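Local coordinates for DNA translocase coupling protein (Clostridium perfringens, PDB 6O1W), which probably couples ATP binding to DNA movement as an FtsK/SpoIIIE-type translocase in plasmid conjugation, this chain holding its soluble ATPase part, at residues 39-44 / 90-95; 62-65 / 70-73; 96-101 / 114-119; 306-311 / 315-320; 324-329 / 335-340. All coordinates share one frame; numbering follows the deposited sequence.

Interaction 1 of 5, residues 39-44 / 90-95. With BGC (beta-D-glucopyranose), chain D.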
# COMPACT_ATOMS: atom_id res chain seq x y z
N GLY A 39 -9.69 -4.62 11.70
CA GLY A 39 -9.33 -4.04 10.41
C GLY A 39 -8.88 -5.07 9.38
O GLY A 39 -9.36 -5.05 8.25
N THR A 40 -7.98 -5.99 9.77
CA THR A 40 -7.46 -7.02 8.86
C THR A 40 -8.36 -8.24 8.74
O THR A 40 -8.23 -8.98 7.77
CB THR A 40 -6.04 -7.46 9.24
OG1 THR A 40 -6.09 -8.23 10.45
CG2 THR A 40 -5.08 -6.28 9.41
N ARG A 41 -9.22 -8.48 9.74
CA ARG A 41 -10.14 -9.63 9.85
C ARG A 41 -9.35 -10.95 10.00
O ARG A 41 -9.82 -12.03 9.63
CB ARG A 41 -11.18 -9.66 8.71
CG ARG A 41 -12.13 -8.46 8.74
CD ARG A 41 -13.54 -8.84 9.15
NE ARG A 41 -14.51 -8.42 8.13
CZ ARG A 41 -15.46 -9.19 7.61
NH1 ARG A 41 -15.60 -10.45 8.03
NH2 ARG A 41 -16.28 -8.71 6.69
N ILE A 42 -8.15 -10.86 10.59
CA ILE A 42 -7.29 -12.01 10.87
C ILE A 42 -7.45 -12.25 12.38
O ILE A 42 -7.31 -11.29 13.15
CB ILE A 42 -5.80 -11.77 10.50
CG1 ILE A 42 -5.63 -11.49 8.99
CG2 ILE A 42 -4.93 -12.97 10.94
CD1 ILE A 42 -4.24 -10.78 8.63
N ASP A 43 -7.75 -13.51 12.76
CA ASP A 43 -7.97 -13.97 14.12
C ASP A 43 -6.80 -14.78 14.66
O ASP A 43 -6.12 -15.45 13.90
CB ASP A 43 -9.24 -14.86 14.19
CG ASP A 43 -10.50 -14.22 13.60
OD1 ASP A 43 -10.95 -13.20 14.14
OD2 ASP A 43 -11.03 -14.75 12.61
N GLU A 44 -6.60 -14.74 15.96
CA GLU A 44 -5.59 -15.52 16.67
C GLU A 44 -6.39 -16.41 17.64
O GLU A 44 -7.05 -15.91 18.56
CB GLU A 44 -4.61 -14.61 17.42
CG GLU A 44 -3.45 -15.35 18.06
CD GLU A 44 -2.75 -14.57 19.16
OE1 GLU A 44 -3.34 -14.43 20.26
OE2 GLU A 44 -1.61 -14.10 18.93
N GLY A 90 -14.47 -17.82 6.96
CA GLY A 90 -14.97 -18.03 5.60
C GLY A 90 -15.84 -16.87 5.12
O GLY A 90 -15.96 -16.66 3.91
N ASP A 91 -16.44 -16.09 6.07
CA ASP A 91 -17.25 -14.89 5.78
C ASP A 91 -16.42 -13.65 5.39
O ASP A 91 -16.97 -12.72 4.79
CB ASP A 91 -18.21 -14.55 6.95
CG ASP A 91 -17.57 -14.20 8.29
OD1 ASP A 91 -16.94 -13.12 8.38
OD2 ASP A 91 -17.76 -14.97 9.26
N ALA A 92 -15.12 -13.62 5.76
CA ALA A 92 -14.20 -12.51 5.45
C ALA A 92 -13.59 -12.77 4.07
O ALA A 92 -12.44 -13.21 3.95
CB ALA A 92 -13.12 -12.38 6.53
N LYS A 93 -14.40 -12.52 3.03
CA LYS A 93 -14.04 -12.79 1.65
C LYS A 93 -13.49 -11.57 0.89
O LYS A 93 -14.06 -10.48 0.94
CB LYS A 93 -15.23 -13.43 0.92
CG LYS A 93 -14.84 -14.18 -0.36
CD LYS A 93 -14.78 -15.71 -0.15
CE LYS A 93 -14.25 -16.42 -1.38
NZ LYS A 93 -14.21 -17.89 -1.21
N ILE A 94 -12.35 -11.77 0.23
CA ILE A 94 -11.67 -10.81 -0.64
C ILE A 94 -11.04 -11.63 -1.76
O ILE A 94 -10.59 -12.74 -1.48
CB ILE A 94 -10.65 -9.82 0.05
CG1 ILE A 94 -9.62 -10.52 0.94
CG2 ILE A 94 -11.37 -8.73 0.82
CD1 ILE A 94 -8.69 -9.55 1.65
N PRO A 95 -10.95 -11.12 -3.01
CA PRO A 95 -10.36 -11.93 -4.08
C PRO A 95 -8.88 -12.23 -3.89
O PRO A 95 -8.20 -11.55 -3.12
CB PRO A 95 -10.60 -11.07 -5.34
CG PRO A 95 -11.65 -10.10 -4.97
CD PRO A 95 -11.42 -9.82 -3.53
C2 BGC D . -0.93 -10.40 15.95
C3 BGC D . -1.62 -9.04 16.00
C4 BGC D . -3.11 -9.18 15.69
C5 BGC D . -3.74 -10.26 16.56
C6 BGC D . -5.18 -10.56 16.20
C1 BGC D . -1.67 -11.42 16.81
O1 BGC D . -1.08 -12.66 16.62
O2 BGC D . 0.41 -10.31 16.41
O3 BGC D . -1.02 -8.16 15.06
O4 BGC D . -3.79 -7.93 15.86
O5 BGC D . -3.03 -11.49 16.40
O6 BGC D . -5.28 -11.17 14.92
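Arg41 and Asp91 meet in a salt bridge between two loops at one end of the two central strands of the four-stranded antiparallel sheet, one leading into strand 43-48 and the other leaving strand 82-89. Arg41 NH1 lies 3.0 Å from Asp91 OD1, which sits at the edge of the guanidinium and near its plane; the N-H is bent to 126°, so the hydrogen bond within the pair is weak. The two side chains run nearly at right angles. Ala92, centre of an inverse gamma turn, sets its methyl obliquely against the guanidinium, with CB 3.5 Å from Arg41 NH1. Bends at chi2 and chi3 carry the arginine chain past this methyl to the acid. Phe118 packs on both Arg41 and Ala92. On the strand side of the loop, Ile42 N makes a weak bond back to Thr40 OG1, while its carbonyl turns to a bound glucose. Ile42 O accepts from glucose O6 at 2.7 Å, and Asp37, Lys318 and Asp319 also bond to the sugar. Glu44 reaches the same ligand with CG anti to its backbone nitrogen (chi1 -174°), and its OE2 accepts a hydrogen bond from glucose O1 at 2.8 Å.

Interaction 2 of 5, residues 62-65 / 70-73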
# COMPACT_ATOMS: atom_id res chain seq x y z
N GLN A 62 -9.16 -30.42 7.17
CA GLN A 62 -10.43 -30.73 7.86
C GLN A 62 -10.94 -29.64 8.82
O GLN A 62 -12.14 -29.37 8.85
CB GLN A 62 -10.39 -32.09 8.56
CG GLN A 62 -11.76 -32.45 9.16
CD GLN A 62 -12.78 -32.71 8.08
OE1 GLN A 62 -12.57 -33.52 7.18
NE2 GLN A 62 -13.90 -32.01 8.13
N LEU A 63 -10.03 -29.02 9.58
CA LEU A 63 -10.36 -27.94 10.52
C LEU A 63 -10.86 -26.71 9.78
O LEU A 63 -11.74 -26.03 10.29
CB LEU A 63 -9.13 -27.56 11.37
CG LEU A 63 -8.64 -28.69 12.27
CD1 LEU A 63 -7.33 -28.32 12.90
CD2 LEU A 63 -9.70 -29.06 13.33
N GLN A 64 -10.32 -26.44 8.59
CA GLN A 64 -10.80 -25.32 7.78
C GLN A 64 -12.28 -25.54 7.46
O GLN A 64 -13.06 -24.63 7.63
CB GLN A 64 -10.04 -25.20 6.47
CG GLN A 64 -8.66 -24.60 6.63
CD GLN A 64 -8.01 -24.29 5.30
OE1 GLN A 64 -8.30 -24.90 4.25
NE2 GLN A 64 -7.13 -23.34 5.31
N THR A 65 -12.65 -26.73 7.03
CA THR A 65 -14.03 -27.08 6.70
C THR A 65 -14.97 -27.14 7.94
O THR A 65 -16.06 -26.58 7.91
CB THR A 65 -14.03 -28.38 5.91
OG1 THR A 65 -13.31 -28.13 4.71
CG2 THR A 65 -15.43 -28.85 5.55
N SER A 70 -10.10 -20.08 6.90
CA SER A 70 -8.91 -20.23 6.08
C SER A 70 -7.77 -20.13 7.09
O SER A 70 -7.63 -19.12 7.77
CB SER A 70 -8.79 -19.09 5.09
OG SER A 70 -9.80 -19.22 4.11
N ILE A 71 -6.97 -21.17 7.21
CA ILE A 71 -5.88 -21.17 8.16
C ILE A 71 -4.64 -20.60 7.49
O ILE A 71 -4.19 -21.14 6.50
CB ILE A 71 -5.67 -22.59 8.76
CG1 ILE A 71 -6.86 -22.96 9.70
CG2 ILE A 71 -4.30 -22.68 9.49
CD1 ILE A 71 -6.96 -24.51 10.16
N ILE A 72 -4.08 -19.51 8.05
CA ILE A 72 -2.87 -18.90 7.53
C ILE A 72 -1.70 -19.71 8.06
O ILE A 72 -0.83 -20.06 7.27
CB ILE A 72 -2.77 -17.40 7.91
CG1 ILE A 72 -3.90 -16.60 7.22
CG2 ILE A 72 -1.38 -16.83 7.56
CD1 ILE A 72 -4.20 -15.14 7.88
N SER A 73 -1.67 -20.00 9.38
CA SER A 73 -0.61 -20.78 10.03
C SER A 73 -1.08 -21.39 11.33
O SER A 73 -2.08 -20.95 11.92
CB SER A 73 0.62 -19.91 10.33
OG SER A 73 0.32 -18.90 11.29
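Ile71 faces helix 60-67 from the neighbouring strand 69-76 and receives the flank of two consecutive helix residues, Leu63 and Gln64. Its side chain leaves the strand toward the helix, and the outer arm makes the apolar contact: CD1 lies 3.9 Å from Leu63 CB and equally far from Gln64 CG. The end methyl is thus set between Leu63 CB and Gln64 CG. With CG1 anti to the carbonyl carbon (chi1 -70°), this arm extends toward the helix while the CG2 branch takes the position anti to the backbone nitrogen.

Gln64 leaves the helix neither toward nor away from the strand, yet its chain stretches out beyond CG and slants across Ile71. Its aliphatic part crosses the isoleucine, CG lying 3.9 Å from Ile71 CG1, before the amide arrives over the strand backbone between Ser70 and Ile71. Leu63 stays nearer the helix and touches through its CB, so the contact combines a small apolar patch with a more peripheral glutamine.

The arrangement is a tight helix-to-strand connection, the chain turning back on itself within a few residues. Leu63 also packs on Leu19, and Ile71 on Ile85 of strand 82-89. Next to it, Ile72 and Ser73 form a classic beta bulge with Lys86. Helix 60-67 thus lies against strand 69-76, an outermost strand of the four-stranded antiparallel sheet within this chain.

Interaction 3 of 5, residues 96-101 / 114-119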
# COMPACT_ATOMS: atom_id res chain seq x y z
N LYS A 96 -8.39 -13.26 -4.59
CA LYS A 96 -6.98 -13.66 -4.54
C LYS A 96 -6.30 -13.21 -5.85
O LYS A 96 -5.09 -13.36 -6.03
CB LYS A 96 -6.84 -15.18 -4.33
CG LYS A 96 -7.40 -15.66 -3.00
CD LYS A 96 -6.90 -17.08 -2.69
CE LYS A 96 -7.22 -17.49 -1.27
NZ LYS A 96 -6.49 -18.71 -0.85
N TYR A 97 -7.12 -12.66 -6.76
CA TYR A 97 -6.73 -12.10 -8.05
C TYR A 97 -7.81 -11.13 -8.45
O TYR A 97 -8.99 -11.46 -8.43
CB TYR A 97 -6.55 -13.19 -9.12
CG TYR A 97 -6.12 -12.65 -10.46
CD1 TYR A 97 -4.92 -11.95 -10.60
CD2 TYR A 97 -6.89 -12.85 -11.60
CE1 TYR A 97 -4.50 -11.47 -11.84
CE2 TYR A 97 -6.48 -12.38 -12.84
CZ TYR A 97 -5.29 -11.68 -12.96
OH TYR A 97 -4.89 -11.23 -14.19
N LEU A 98 -7.40 -9.91 -8.81
CA LEU A 98 -8.33 -8.85 -9.17
C LEU A 98 -7.70 -8.04 -10.30
O LEU A 98 -6.95 -7.08 -10.04
CB LEU A 98 -8.60 -8.00 -7.92
CG LEU A 98 -9.59 -6.89 -8.00
CD1 LEU A 98 -11.01 -7.42 -8.11
CD2 LEU A 98 -9.44 -5.99 -6.80
N PRO A 99 -7.95 -8.44 -11.56
CA PRO A 99 -7.37 -7.70 -12.69
C PRO A 99 -7.92 -6.28 -12.77
O PRO A 99 -9.08 -6.05 -12.46
CB PRO A 99 -7.80 -8.52 -13.92
CG PRO A 99 -9.00 -9.29 -13.48
CD PRO A 99 -8.78 -9.58 -12.03
N TRP A 100 -7.08 -5.34 -13.20
CA TRP A 100 -7.51 -3.97 -13.42
C TRP A 100 -8.51 -3.95 -14.57
O TRP A 100 -8.41 -4.76 -15.49
CB TRP A 100 -6.31 -3.07 -13.79
CG TRP A 100 -6.74 -1.72 -14.31
CD1 TRP A 100 -6.75 -1.31 -15.61
CD2 TRP A 100 -7.40 -0.69 -13.56
NE1 TRP A 100 -7.31 -0.05 -15.71
CE2 TRP A 100 -7.73 0.34 -14.46
CE3 TRP A 100 -7.77 -0.56 -12.20
CZ2 TRP A 100 -8.34 1.53 -14.04
CZ3 TRP A 100 -8.37 0.62 -11.80
CH2 TRP A 100 -8.69 1.63 -12.72
N ASP A 101 -9.44 -2.99 -14.54
CA ASP A 101 -10.39 -2.77 -15.62
C ASP A 101 -10.74 -1.27 -15.62
O ASP A 101 -10.97 -0.69 -14.56
CB ASP A 101 -11.63 -3.65 -15.45
CG ASP A 101 -12.56 -3.64 -16.65
OD1 ASP A 101 -13.08 -2.55 -17.00
OD2 ASP A 101 -12.79 -4.72 -17.22
N VAL A 114 -7.66 1.60 -5.50
CA VAL A 114 -6.45 0.75 -5.49
C VAL A 114 -6.74 -0.77 -5.40
O VAL A 114 -5.83 -1.57 -5.62
CB VAL A 114 -5.42 1.20 -4.43
CG1 VAL A 114 -4.87 2.58 -4.80
CG2 VAL A 114 -6.02 1.21 -3.04
N GLY A 115 -7.98 -1.15 -5.13
CA GLY A 115 -8.36 -2.55 -5.04
C GLY A 115 -9.58 -2.82 -4.18
O GLY A 115 -10.34 -1.90 -3.87
N GLN A 116 -9.75 -4.08 -3.78
CA GLN A 116 -10.93 -4.54 -3.04
C GLN A 116 -10.70 -4.96 -1.63
O GLN A 116 -9.82 -5.79 -1.39
CB GLN A 116 -11.59 -5.72 -3.79
CG GLN A 116 -13.07 -5.88 -3.48
CD GLN A 116 -13.72 -6.99 -4.27
OE1 GLN A 116 -13.59 -7.10 -5.48
NE2 GLN A 116 -14.47 -7.81 -3.58
N THR A 117 -11.56 -4.48 -0.70
CA THR A 117 -11.55 -4.87 0.70
C THR A 117 -12.84 -5.72 0.98
O THR A 117 -13.48 -6.15 0.03
CB THR A 117 -11.29 -3.66 1.64
OG1 THR A 117 -10.95 -4.16 2.94
CG2 THR A 117 -12.48 -2.71 1.74
N PHE A 118 -13.16 -6.00 2.25
CA PHE A 118 -14.31 -6.84 2.66
C PHE A 118 -15.66 -6.25 2.25
O PHE A 118 -16.49 -6.98 1.71
CB PHE A 118 -14.27 -7.15 4.17
CG PHE A 118 -12.95 -7.73 4.60
CD1 PHE A 118 -12.64 -9.06 4.34
CD2 PHE A 118 -11.98 -6.93 5.19
CE1 PHE A 118 -11.39 -9.59 4.70
CE2 PHE A 118 -10.72 -7.45 5.52
CZ PHE A 118 -10.44 -8.78 5.29
N SER A 119 -15.87 -4.95 2.50
CA SER A 119 -17.08 -4.21 2.15
C SER A 119 -16.65 -3.07 1.22
O SER A 119 -16.19 -2.03 1.70
CB SER A 119 -17.75 -3.63 3.39
OG SER A 119 -18.09 -4.63 4.34
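Leu98 and Gln116 make a largely apolar contact between the linker that follows strand 82-89 and strand 111-116 of the large mixed sheet, the sheet that carries the P-loop ATPase fold. The van der Waals part comes from the two leucine methyls. CD2 rests on the strand, 4.0 Å from Gly115 CA and 3.7 Å from Gln116 CB, at a point where the glycine presents only backbone. The two side chains cross at about a right angle, both having CG anti to their backbone nitrogen; for Leu98 (chi1 -177°) this carries the isobutyl group to the strand.

Backbone hydrogen bonds secure both partners from outside: Leu98 pairs with Tyr342, and Gln116 with Gln339 of strand 334-340. Leu98 packs further on Phe341 and Gln339. At the polar end of the crossing, the other methyl, Leu98 CD1, comes within 3.7 Å of Gln116 OE1.

Interaction 4 of 5, residues 306-311 / 315-320. With BGC (beta-D-glucopyranose), chain D.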
# COMPACT_ATOMS: atom_id res chain seq x y z
N LYS A 306 10.07 -5.02 12.55
CA LYS A 306 10.68 -3.69 12.39
C LYS A 306 10.28 -3.02 11.05
O LYS A 306 9.94 -1.84 11.04
CB LYS A 306 12.21 -3.77 12.56
CG LYS A 306 12.93 -2.42 12.50
CD LYS A 306 13.39 -1.93 13.86
CE LYS A 306 13.83 -0.48 13.83
NZ LYS A 306 15.14 -0.29 13.15
N ALA A 307 10.31 -3.79 9.95
CA ALA A 307 9.96 -3.38 8.58
C ALA A 307 8.50 -2.89 8.52
O ALA A 307 8.22 -1.86 7.88
CB ALA A 307 10.18 -4.54 7.62
N SER A 308 7.58 -3.63 9.19
CA SER A 308 6.16 -3.27 9.29
C SER A 308 6.00 -1.97 10.11
O SER A 308 5.17 -1.14 9.74
CB SER A 308 5.36 -4.39 9.95
OG SER A 308 4.00 -4.01 10.12
N GLU A 309 6.73 -1.83 11.27
CA GLU A 309 6.68 -0.63 12.13
C GLU A 309 7.18 0.62 11.42
O GLU A 309 6.63 1.70 11.62
CB GLU A 309 7.46 -0.83 13.44
CG GLU A 309 6.65 -1.56 14.50
CD GLU A 309 7.35 -1.77 15.83
OE1 GLU A 309 8.58 -1.54 15.92
OE2 GLU A 309 6.65 -2.16 16.79
N ILE A 310 8.22 0.48 10.58
CA ILE A 310 8.74 1.62 9.82
C ILE A 310 7.63 2.16 8.87
O ILE A 310 7.42 3.37 8.82
CB ILE A 310 10.05 1.26 9.07
CG1 ILE A 310 11.21 1.05 10.07
CG2 ILE A 310 10.40 2.35 8.04
CD1 ILE A 310 12.30 0.05 9.62
N VAL A 311 6.90 1.26 8.18
CA VAL A 311 5.86 1.64 7.22
C VAL A 311 4.56 2.10 7.89
O VAL A 311 4.05 3.18 7.57
CB VAL A 311 5.58 0.51 6.20
CG1 VAL A 311 4.45 0.87 5.23
CG2 VAL A 311 6.84 0.14 5.44
N THR A 315 2.84 -3.82 13.74
CA THR A 315 3.51 -5.03 13.25
C THR A 315 2.60 -5.91 12.37
O THR A 315 2.93 -7.07 12.15
CB THR A 315 3.99 -5.85 14.47
OG1 THR A 315 2.83 -6.32 15.17
CG2 THR A 315 4.90 -5.05 15.43
N LYS A 316 1.47 -5.38 11.89
CA LYS A 316 0.47 -6.17 11.15
C LYS A 316 0.91 -6.72 9.78
O LYS A 316 0.28 -7.66 9.31
CB LYS A 316 -0.85 -5.41 10.99
CG LYS A 316 -1.48 -4.99 12.31
CD LYS A 316 -2.71 -4.11 12.04
CE LYS A 316 -3.16 -3.33 13.25
NZ LYS A 316 -3.59 -4.24 14.34
N ALA A 317 1.96 -6.15 9.13
CA ALA A 317 2.39 -6.70 7.83
C ALA A 317 2.95 -8.14 7.97
O ALA A 317 2.96 -8.90 7.01
CB ALA A 317 3.41 -5.78 7.16
N LYS A 318 3.33 -8.55 9.19
CA LYS A 318 3.83 -9.92 9.44
C LYS A 318 2.68 -10.97 9.46
O LYS A 318 2.96 -12.16 9.39
CB LYS A 318 4.69 -9.96 10.74
CG LYS A 318 3.88 -10.16 12.03
CD LYS A 318 4.52 -9.59 13.29
CE LYS A 318 3.64 -9.76 14.53
NZ LYS A 318 2.30 -9.09 14.43
N ASP A 319 1.42 -10.52 9.59
CA ASP A 319 0.23 -11.38 9.73
C ASP A 319 -0.43 -11.71 8.40
O ASP A 319 -1.32 -12.56 8.38
CB ASP A 319 -0.84 -10.67 10.58
CG ASP A 319 -0.39 -10.06 11.88
OD1 ASP A 319 0.53 -10.61 12.50
OD2 ASP A 319 -0.98 -9.03 12.29
N LEU A 320 -0.13 -10.93 7.34
CA LEU A 320 -0.81 -11.13 6.07
C LEU A 320 -0.67 -12.56 5.52
O LEU A 320 0.41 -13.12 5.66
CB LEU A 320 -0.26 -10.15 5.01
CG LEU A 320 -0.80 -8.70 5.03
CD1 LEU A 320 -0.02 -7.84 4.03
CD2 LEU A 320 -2.30 -8.66 4.73
C2 BGC D . -0.93 -10.40 15.95
C3 BGC D . -1.62 -9.04 16.00
C4 BGC D . -3.11 -9.18 15.69
C5 BGC D . -3.74 -10.26 16.56
C6 BGC D . -5.18 -10.56 16.20
C1 BGC D . -1.67 -11.42 16.81
O1 BGC D . -1.08 -12.66 16.62
O2 BGC D . 0.41 -10.31 16.41
O3 BGC D . -1.02 -8.16 15.06
O4 BGC D . -3.79 -7.93 15.86
O5 BGC D . -3.03 -11.49 16.40
O6 BGC D . -5.28 -11.17 14.92
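Ser308 OG, on helix 305-312, is held by two groups of the chain that follows: it accepts the Ala317 N-H at 3.1 Å, nearly straight at 161°, and is also bonded to Asn314 O. Placing OG anti to the backbone nitrogen (chi1 176°) turns it to the amide of the 3-10 segment 316-318, and Ser308 CB packs on the Ala317 methyl. Alongside, Glu309 OE2 lies 3.6 Å from Thr315 CG2.

Beyond this contact, Lys318 NZ is gripped by four oxygens: Thr315 O, Thr315 OG1, Asp319 OD1 and glucose O2. The bond from NZ to Thr315 OG1 is 2.9 Å long, and the salt bridge from NZ to Asp319 OD1, met on the carboxylate's syn side, is 3.0 Å. The ammonium stands well above the Thr315 carbonyl plane, 63° out of it. Asp319 OD2 takes a hydrogen bond from glucose O3.

One serine hydroxyl thus ties the 3-10 turn to the helix, and the neighbouring Lys318-Asp319 pair, its charges probably balancing each other, hydrogen-bonds to the bound glucose.

Interaction 5 of 5, residues 324-329 / 335-340. With BGC (beta-D-glucopyranose), chain C.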
# COMPACT_ATOMS: atom_id res chain seq x y z
N LYS A 324 -0.36 -13.20 -3.60
CA LYS A 324 0.17 -12.14 -4.44
C LYS A 324 -0.88 -11.04 -4.61
O LYS A 324 -2.06 -11.33 -4.92
CB LYS A 324 0.64 -12.67 -5.81
CG LYS A 324 1.65 -11.73 -6.49
CD LYS A 324 2.06 -12.24 -7.88
CE LYS A 324 2.80 -11.20 -8.69
NZ LYS A 324 1.93 -10.05 -9.08
N GLY A 325 -0.44 -9.80 -4.41
CA GLY A 325 -1.29 -8.62 -4.52
C GLY A 325 -2.12 -8.33 -3.28
O GLY A 325 -2.96 -7.43 -3.31
N ARG A 326 -1.89 -9.06 -2.19
CA ARG A 326 -2.61 -8.84 -0.93
C ARG A 326 -1.83 -7.82 -0.09
O ARG A 326 -0.63 -7.98 0.15
CB ARG A 326 -2.82 -10.16 -0.19
CG ARG A 326 -3.72 -10.05 1.03
CD ARG A 326 -5.12 -9.60 0.68
NE ARG A 326 -5.84 -10.53 -0.21
CZ ARG A 326 -6.34 -11.71 0.16
NH1 ARG A 326 -6.15 -12.16 1.39
NH2 ARG A 326 -7.02 -12.45 -0.71
N PHE A 327 -2.49 -6.75 0.32
CA PHE A 327 -1.79 -5.69 1.05
C PHE A 327 -2.57 -5.21 2.23
O PHE A 327 -3.76 -5.50 2.34
CB PHE A 327 -1.62 -4.47 0.09
CG PHE A 327 -0.52 -4.59 -0.92
CD1 PHE A 327 -0.72 -5.27 -2.12
CD2 PHE A 327 0.74 -4.06 -0.67
CE1 PHE A 327 0.32 -5.44 -3.02
CE2 PHE A 327 1.78 -4.20 -1.59
CZ PHE A 327 1.57 -4.91 -2.75
N LEU A 328 -1.90 -4.40 3.07
CA LEU A 328 -2.49 -3.58 4.12
C LEU A 328 -2.58 -2.12 3.64
O LEU A 328 -1.65 -1.57 3.05
CB LEU A 328 -1.70 -3.63 5.43
CG LEU A 328 -1.64 -5.01 6.11
CD1 LEU A 328 -0.73 -4.97 7.27
CD2 LEU A 328 -3.02 -5.46 6.57
N PHE A 329 -3.70 -1.50 3.93
CA PHE A 329 -3.97 -0.09 3.64
C PHE A 329 -4.10 0.61 4.99
O PHE A 329 -4.92 0.21 5.82
CB PHE A 329 -5.28 0.07 2.86
CG PHE A 329 -5.65 1.51 2.53
CD1 PHE A 329 -5.13 2.13 1.40
CD2 PHE A 329 -6.54 2.22 3.33
CE1 PHE A 329 -5.50 3.44 1.08
CE2 PHE A 329 -6.93 3.53 2.99
CZ PHE A 329 -6.38 4.14 1.88
N THR A 335 -5.93 0.20 9.98
CA THR A 335 -5.18 -0.63 9.02
C THR A 335 -6.12 -1.72 8.53
O THR A 335 -6.58 -2.52 9.32
CB THR A 335 -3.90 -1.24 9.66
OG1 THR A 335 -3.08 -0.21 10.20
CG2 THR A 335 -3.07 -2.06 8.66
N VAL A 336 -6.40 -1.75 7.23
CA VAL A 336 -7.30 -2.77 6.68
C VAL A 336 -6.60 -3.63 5.63
O VAL A 336 -5.69 -3.16 4.95
CB VAL A 336 -8.67 -2.21 6.16
CG1 VAL A 336 -9.36 -1.34 7.22
CG2 VAL A 336 -8.52 -1.45 4.85
N GLN A 337 -7.06 -4.87 5.47
CA GLN A 337 -6.51 -5.77 4.47
C GLN A 337 -7.31 -5.57 3.17
O GLN A 337 -8.53 -5.38 3.21
CB GLN A 337 -6.62 -7.25 5.00
CG GLN A 337 -6.02 -8.28 4.06
CD GLN A 337 -6.02 -9.72 4.54
OE1 GLN A 337 -6.52 -10.13 5.61
NE2 GLN A 337 -5.46 -10.55 3.73
N PHE A 338 -6.64 -5.60 2.02
CA PHE A 338 -7.30 -5.49 0.73
C PHE A 338 -6.48 -6.20 -0.34
O PHE A 338 -5.26 -6.36 -0.15
CB PHE A 338 -7.53 -4.00 0.31
CG PHE A 338 -6.34 -3.29 -0.30
CD1 PHE A 338 -5.32 -2.80 0.51
CD2 PHE A 338 -6.26 -3.08 -1.67
CE1 PHE A 338 -4.24 -2.10 -0.05
CE2 PHE A 338 -5.18 -2.40 -2.23
CZ PHE A 338 -4.16 -1.93 -1.42
N GLN A 339 -7.14 -6.55 -1.47
CA GLN A 339 -6.52 -7.12 -2.66
C GLN A 339 -6.33 -6.00 -3.66
O GLN A 339 -7.30 -5.38 -4.09
CB GLN A 339 -7.42 -8.22 -3.30
CG GLN A 339 -6.75 -9.00 -4.47
CD GLN A 339 -5.50 -9.77 -4.08
OE1 GLN A 339 -5.31 -10.19 -2.93
NE2 GLN A 339 -4.58 -9.96 -5.03
N ALA A 340 -5.09 -5.75 -4.03
CA ALA A 340 -4.72 -4.73 -4.99
C ALA A 340 -5.00 -5.20 -6.40
O ALA A 340 -4.84 -6.38 -6.69
CB ALA A 340 -3.23 -4.42 -4.85
C2 BGC C . -11.41 2.74 3.88
C3 BGC C . -12.44 1.97 3.06
C4 BGC C . -13.34 2.95 2.31
C5 BGC C . -12.51 3.66 1.25
C6 BGC C . -13.09 4.98 0.77
C1 BGC C . -10.91 3.98 3.13
O1 BGC C . -11.44 5.12 3.72
O2 BGC C . -10.32 1.90 4.23
O3 BGC C . -13.22 1.13 3.90
O4 BGC C . -14.44 2.28 1.69
O5 BGC C . -11.16 3.90 1.71
O6 BGC C . -12.93 6.05 1.70
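Phe338 lies at the apolar centre of this antiparallel beta hairpin, its ring edge turned to Leu328 C. Its CE1 is 3.5 Å from Phe327 CB and its CD1 3.7 Å from Phe329 CB, both approaching obliquely. The ring reaches them because CG stands between the backbone nitrogen and the carbonyl carbon (chi1 81°). Ala340 CB packs on Phe327 CD1, and Val336 CG2 on Phe329. Leu328, on the face shared with Arg326, Gln337 and Gln339, meets Thr335 CG2 through its CB.

The hydrogen-bonded pairs Phe327-Phe338 and Phe329-Val336 each make two backbone bonds, Phe327 N to Phe338 O being almost straight at 175°. Beyond them Ala340 N bonds to Gly325 O. At the polar end Gln339 links two neighbours: OE1 accepts from Arg326 NE at 2.8 Å, the amide almost perpendicular to the guanidinium (86°), and NE2 gives a bond to Lys324 O at 2.9 Å in the carbonyl plane. Arg326 NH2 also reaches Pro95 O.

Phe329 and Val336 border a bound glucose. Strands 296-299 and 111-116 flank the hairpin in the mixed sheet, and Phe327 and Ala340, the latter an ATP-binding residue, though no nucleotide is bound here, pack on Ile145 of helix 142-155, close to the P-loop.

Overall arrangement
Along the chain, interaction 2 is nested within the loop closed by interaction 1; interactions 3, 4 and 5 then follow in series. Interactions 1 and 2, with centres about 12 Å apart, share the four-stranded antiparallel sheet, whereas interactions 3 and 5, centres about 9 Å apart, lie on adjacent strands of the large mixed sheet. The two sheets are linked where residues 90-95 of interaction 1 meet Arg326 of interaction 5 and Phe118 of interaction 3. Interaction 4, about 17 Å from interaction 1 between centres, joins it through one shared glucose and packs on Leu328 of interaction 5. The small sheet is thereby fastened to the mixed sheet of the ATPase core.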